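Local coordinates for protein glutathione S-transferase (Legionella pneumophila subsp. pneumophila str. Philadelphia 1, PDB 3NIV) that probably acts as a zeta-class glutathione transferase, isomerising maleylacetoacetate in a glutathione-dependent reaction, at residues Pro90-Lys93 / Ala94-Ser98; Arg118-Gln122 / Phe123-Glu127. All coordinates share one frame; numbering follows the deposited sequence.

Interaction 1: residues Pro90-Lys93 / Ala94-Ser98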
loop_
_atom_site.group_PDB
_atom_site.type_symbol
_atom_site.label_atom_id
_atom_site.label_comp_id
_atom_site.label_asym_id
_atom_site.label_seq_id
_atom_site.Cartn_x
_atom_site.Cartn_y
_atom_site.Cartn_z
ATOM N N PRO A 90 -3.415 19.770 0.214
ATOM C CA PRO A 90 -3.130 18.663 -0.697
ATOM C C PRO A 90 -1.744 18.073 -0.497
ATOM O O PRO A 90 -1.602 16.863 -0.586
ATOM C CB PRO A 90 -3.235 19.323 -2.067
ATOM C CG PRO A 90 -4.281 20.356 -1.863
ATOM C CD PRO A 90 -4.056 20.897 -0.489
ATOM N N PHE A 91 -0.741 18.901 -0.234
ATOM C CA PHE A 91 0.604 18.379 -0.041
ATOM C C PHE A 91 0.777 17.633 1.294
ATOM O O PHE A 91 1.351 16.541 1.334
ATOM C CB PHE A 91 1.647 19.488 -0.150
ATOM C CG PHE A 91 3.038 19.028 0.183
ATOM C CD1 PHE A 91 3.793 18.334 -0.748
ATOM C CD2 PHE A 91 3.583 19.272 1.429
ATOM C CE1 PHE A 91 5.071 17.899 -0.445
ATOM C CE2 PHE A 91 4.860 18.847 1.737
ATOM C CZ PHE A 91 5.604 18.156 0.803
HETATM N N MSE A 92 0.298 18.234 2.380
HETATM C CA MSE A 92 0.347 17.592 3.693
HETATM C C MSE A 92 -0.450 16.302 3.712
HETATM O O MSE A 92 -0.034 15.306 4.303
HETATM C CB MSE A 92 -0.172 18.531 4.784
HETATM C CG MSE A 92 0.908 19.419 5.339
HETATM SE SE MSE A 92 2.570 18.422 5.635
HETATM C CE MSE A 92 1.913 17.094 6.917
ATOM N N LYS A 93 -1.602 16.326 3.058
ATOM C CA LYS A 93 -2.430 15.146 2.972
ATOM C C LYS A 93 -1.650 14.020 2.315
ATOM O O LYS A 93 -1.646 12.894 2.803
ATOM C CB LYS A 93 -3.709 15.441 2.195
ATOM C CG LYS A 93 -4.321 14.214 1.567
ATOM C CD LYS A 93 -5.836 14.260 1.594
ATOM C CE LYS A 93 -6.373 15.462 0.872
ATOM N NZ LYS A 93 -7.830 15.577 1.141
ATOM N N ALA A 94 -0.972 14.329 1.217
ATOM C CA ALA A 94 -0.222 13.314 0.492
ATOM C C ALA A 94 0.997 12.863 1.295
ATOM O O ALA A 94 1.437 11.716 1.206
ATOM C CB ALA A 94 0.205 13.845 -0.870
ATOM N N THR A 95 1.548 13.781 2.073
ATOM C CA THR A 95 2.762 13.507 2.815
ATOM C C THR A 95 2.491 12.528 3.948
ATOM O O THR A 95 3.259 11.595 4.182
ATOM C CB THR A 95 3.327 14.800 3.390
ATOM O OG1 THR A 95 3.843 15.592 2.317
ATOM C CG2 THR A 95 4.442 14.503 4.391
ATOM N N LEU A 96 1.390 12.757 4.652
ATOM C CA LEU A 96 0.961 11.854 5.698
ATOM C C LEU A 96 0.601 10.479 5.122
ATOM O O LEU A 96 0.955 9.442 5.677
ATOM C CB LEU A 96 -0.211 12.481 6.450
ATOM C CG LEU A 96 0.264 13.563 7.418
ATOM C CD1 LEU A 96 -0.863 14.511 7.802
ATOM C CD2 LEU A 96 0.901 12.929 8.652
ATOM N N LYS A 97 -0.089 10.489 3.994
ATOM C CA LYS A 97 -0.456 9.266 3.284
ATOM C C LYS A 97 0.758 8.403 3.007
ATOM O O LYS A 97 0.754 7.197 3.254
ATOM C CB LYS A 97 -1.099 9.625 1.956
ATOM C CG LYS A 97 -2.360 8.856 1.650
ATOM C CD LYS A 97 -3.598 9.643 2.074
ATOM C CE LYS A 97 -4.738 9.444 1.077
ATOM N NZ LYS A 97 -5.107 8.005 0.907
ATOM N N SER A 98 1.806 9.025 2.487
ATOM C CA SER A 98 2.992 8.282 2.126
ATOM C C SER A 98 3.664 7.686 3.372
ATOM O O SER A 98 4.410 6.701 3.292
ATOM C CB SER A 98 3.963 9.165 1.360
ATOM O OG SER A 98 4.685 10.008 2.220
#
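Thr95 folds its hydroxyl back onto the preceding turn of helix 90-106, where Thr95 OG1 donates to Phe91 O at 2.8 Å. The same oxygen takes the backbone Thr95 N at 2.9 Å, and the two donors arrive from opposite faces of the carbonyl plane, so one acceptor is gripped twice by one residue. A chi1 of -70° holds OG1 beside the Thr95 backbone N, which allows this bond. It also sets the hydroxyl over one face of the Phe91 ring: Thr95 OG1 lies 3.5 Å from Phe91 CE2, displaced toward the rim. The Phe91 ring also packs on Gln64 of the second subunit.

The regular helix bonds continue on the neighbouring residues. Leu96 N meets Met92 O at 2.9 Å, nearly straight at 170°, while Ala94 N to Pro90 O and Lys97 N to Lys93 O are longer. Ala94 is buried, its methyl resting on Leu66 of the second subunit.

Met92 and Leu96 form a second packed side, turned to their own subunit. The selenomethionine chain is bent, bringing Met92 CE against Leu96 CD1 at 3.9 Å, and both side chains touch Phe160 of the same chain. The looser side belongs to the partly exposed Lys93 and Lys97, whose ends lead away from the turn to charged partners. Lys97 NZ forms a salt bridge with Asp74 of the same chain, whereas Lys93 NZ has a long, weak ion pair with Glu78 of the second subunit.

Such a threonine hydroxyl returned to the carbonyl four residues earlier is a familiar feature of helices. Here it marks the opening turns of the first helix of the GST C-terminal domain, set against the second subunit of the dimer.

Interaction 2: residues Arg118-Gln122 / Phe123-Glu127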
loop_
_atom_site.group_PDB
_atom_site.type_symbol
_atom_site.label_atom_id
_atom_site.label_comp_id
_atom_site.label_asym_id
_atom_site.label_seq_id
_atom_site.Cartn_x
_atom_site.Cartn_y
_atom_site.Cartn_z
ATOM N N ARG A 118 6.667 -18.780 4.205
ATOM C CA ARG A 118 7.425 -19.047 2.996
ATOM C C ARG A 118 8.909 -19.188 3.322
ATOM O O ARG A 118 9.614 -19.983 2.705
ATOM C CB ARG A 118 7.218 -17.939 1.966
ATOM C CG ARG A 118 7.885 -18.229 0.632
ATOM C CD ARG A 118 7.012 -19.101 -0.265
ATOM N NE ARG A 118 7.717 -19.448 -1.494
ATOM C CZ ARG A 118 7.279 -20.316 -2.397
ATOM N NH1 ARG A 118 6.121 -20.936 -2.228
ATOM N NH2 ARG A 118 8.007 -20.562 -3.473
ATOM N N LEU A 119 9.389 -18.402 4.280
ATOM C CA LEU A 119 10.788 -18.492 4.679
ATOM C C LEU A 119 11.046 -19.850 5.296
ATOM O O LEU A 119 12.085 -20.458 5.074
ATOM C CB LEU A 119 11.133 -17.406 5.686
ATOM C CG LEU A 119 11.053 -16.010 5.081
ATOM C CD1 LEU A 119 11.414 -14.990 6.138
ATOM C CD2 LEU A 119 11.972 -15.908 3.867
ATOM N N LYS A 120 10.076 -20.323 6.067
ATOM C CA LYS A 120 10.171 -21.624 6.706
ATOM C C LYS A 120 10.049 -22.767 5.694
ATOM O O LYS A 120 10.815 -23.722 5.742
ATOM C CB LYS A 120 9.141 -21.737 7.830
ATOM C CG LYS A 120 9.642 -21.135 9.119
ATOM C CD LYS A 120 8.581 -20.363 9.872
ATOM C CE LYS A 120 7.717 -21.263 10.728
ATOM N NZ LYS A 120 6.931 -20.436 11.690
ATOM N N GLU A 121 9.100 -22.668 4.774
ATOM C CA GLU A 121 8.969 -23.680 3.744
ATOM C C GLU A 121 10.226 -23.703 2.868
ATOM O O GLU A 121 11.006 -24.653 2.903
ATOM C CB GLU A 121 7.734 -23.415 2.885
ATOM C CG GLU A 121 7.629 -24.327 1.656
ATOM C CD GLU A 121 7.125 -23.581 0.422
ATOM O OE1 GLU A 121 6.174 -22.770 0.567
ATOM O OE2 GLU A 121 7.678 -23.806 -0.692
ATOM N N GLN A 122 10.427 -22.643 2.096
ATOM C CA GLN A 122 11.518 -22.587 1.133
ATOM C C GLN A 122 12.883 -22.739 1.757
ATOM O O GLN A 122 13.783 -23.330 1.161
ATOM C CB GLN A 122 11.505 -21.258 0.383
ATOM C CG GLN A 122 10.698 -21.269 -0.884
ATOM C CD GLN A 122 11.078 -20.127 -1.808
ATOM O OE1 GLN A 122 10.272 -19.239 -2.074
ATOM N NE2 GLN A 122 12.314 -20.146 -2.304
ATOM N N PHE A 123 13.062 -22.166 2.936
ATOM C CA PHE A 123 14.408 -22.021 3.463
ATOM C C PHE A 123 14.562 -22.654 4.838
ATOM O O PHE A 123 15.628 -22.582 5.444
ATOM C CB PHE A 123 14.815 -20.544 3.488
ATOM C CG PHE A 123 14.746 -19.874 2.153
ATOM C CD1 PHE A 123 15.742 -20.077 1.207
ATOM C CD2 PHE A 123 13.686 -19.035 1.836
ATOM C CE1 PHE A 123 15.685 -19.455 -0.035
ATOM C CE2 PHE A 123 13.619 -18.405 0.591
ATOM C CZ PHE A 123 14.620 -18.618 -0.343
ATOM N N ASN A 124 13.500 -23.292 5.314
ATOM C CA ASN A 124 13.510 -23.885 6.637
ATOM C C ASN A 124 14.123 -22.921 7.627
ATOM O O ASN A 124 14.977 -23.306 8.421
ATOM C CB ASN A 124 14.299 -25.197 6.647
ATOM C CG ASN A 124 13.749 -26.226 5.668
ATOM O OD1 ASN A 124 12.576 -26.621 5.737
ATOM N ND2 ASN A 124 14.602 -26.671 4.753
ATOM N N ALA A 125 13.709 -21.660 7.559
ATOM C CA ALA A 125 14.171 -20.653 8.509
ATOM C C ALA A 125 13.918 -21.071 9.968
ATOM O O ALA A 125 12.788 -21.383 10.354
ATOM C CB ALA A 125 13.516 -19.307 8.216
ATOM N N ASN A 126 14.979 -21.093 10.768
ATOM C CA ASN A 126 14.850 -21.362 12.190
ATOM C C ASN A 126 14.320 -20.102 12.857
ATOM O O ASN A 126 14.144 -19.077 12.202
ATOM C CB ASN A 126 16.202 -21.749 12.784
ATOM C CG ASN A 126 17.193 -20.594 12.776
ATOM O OD1 ASN A 126 16.858 -19.468 13.147
ATOM N ND2 ASN A 126 18.421 -20.869 12.354
ATOM N N GLU A 127 14.093 -20.170 14.162
ATOM C CA GLU A 127 13.496 -19.062 14.881
ATOM C C GLU A 127 14.338 -17.779 14.871
ATOM O O GLU A 127 13.797 -16.699 14.664
ATOM C CB GLU A 127 13.144 -19.492 16.295
ATOM C CG GLU A 127 13.199 -18.379 17.318
ATOM C CD GLU A 127 12.761 -18.845 18.694
ATOM O OE1 GLU A 127 13.345 -18.370 19.689
ATOM O OE2 GLU A 127 11.841 -19.689 18.779
#
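Phe123 N and Ala125 N converge on Leu119 O, at 2.9 and 3.2 Å, from opposite faces of its carbonyl plane, as Asn124 leaves the helix with left-handed backbone angles (phi 45°, psi 46°). Leu119 CB meets Ala125 CB at 4.0 Å, and Leu119 CD2 reaches the Phe123 ring at CD2 across 4.1 Å.

Gln122 lies alongside Phe123, pointing the same way. Its CB sits over the ring face, 3.8 Å from the Phe123 centroid in a CH-pi contact, and its amide is turned 30° from the ring plane. Arg118 holds the oxygen end: Arg118 NE donates to a lone pair of Gln122 OE1 at 2.6 Å, while Arg118 NH2 adds a weak bond to the same oxygen. Gln122 NE2 makes a weak bond to Gln129 O of the second subunit. Glu121 OE1 pairs with Arg118 NH1 by charge alone, well out of the guanidinium plane. The Phe123 ring stacks on Phe123 of the second subunit.

Asn126 OD1 accepts from Gln129 N. The whole is a tight turn between two helices, in which a residue of positive phi ends helix 113-123 and an Asn N-cap starts helix 127-149.

Interactions 1 and 2 lie far apart within the GST C-terminal range, their centres 37 Å from each other and their nearest atoms about 23 Å apart. The first opens helix 90-106; the second closes helix 113-123. Both meet the second subunit, with different parts of it: interaction 1 faces strand 64-67 and its end in the partner's N-terminal domain, whereas interaction 2 meets the partner's helix 127-149 and the same turn in that chain. Together they mark two separate patches of the dimer interface. Helix 90-106, which interaction 1 begins, also carries Cys105 near its far end, a residue seen in an interchain disulfide.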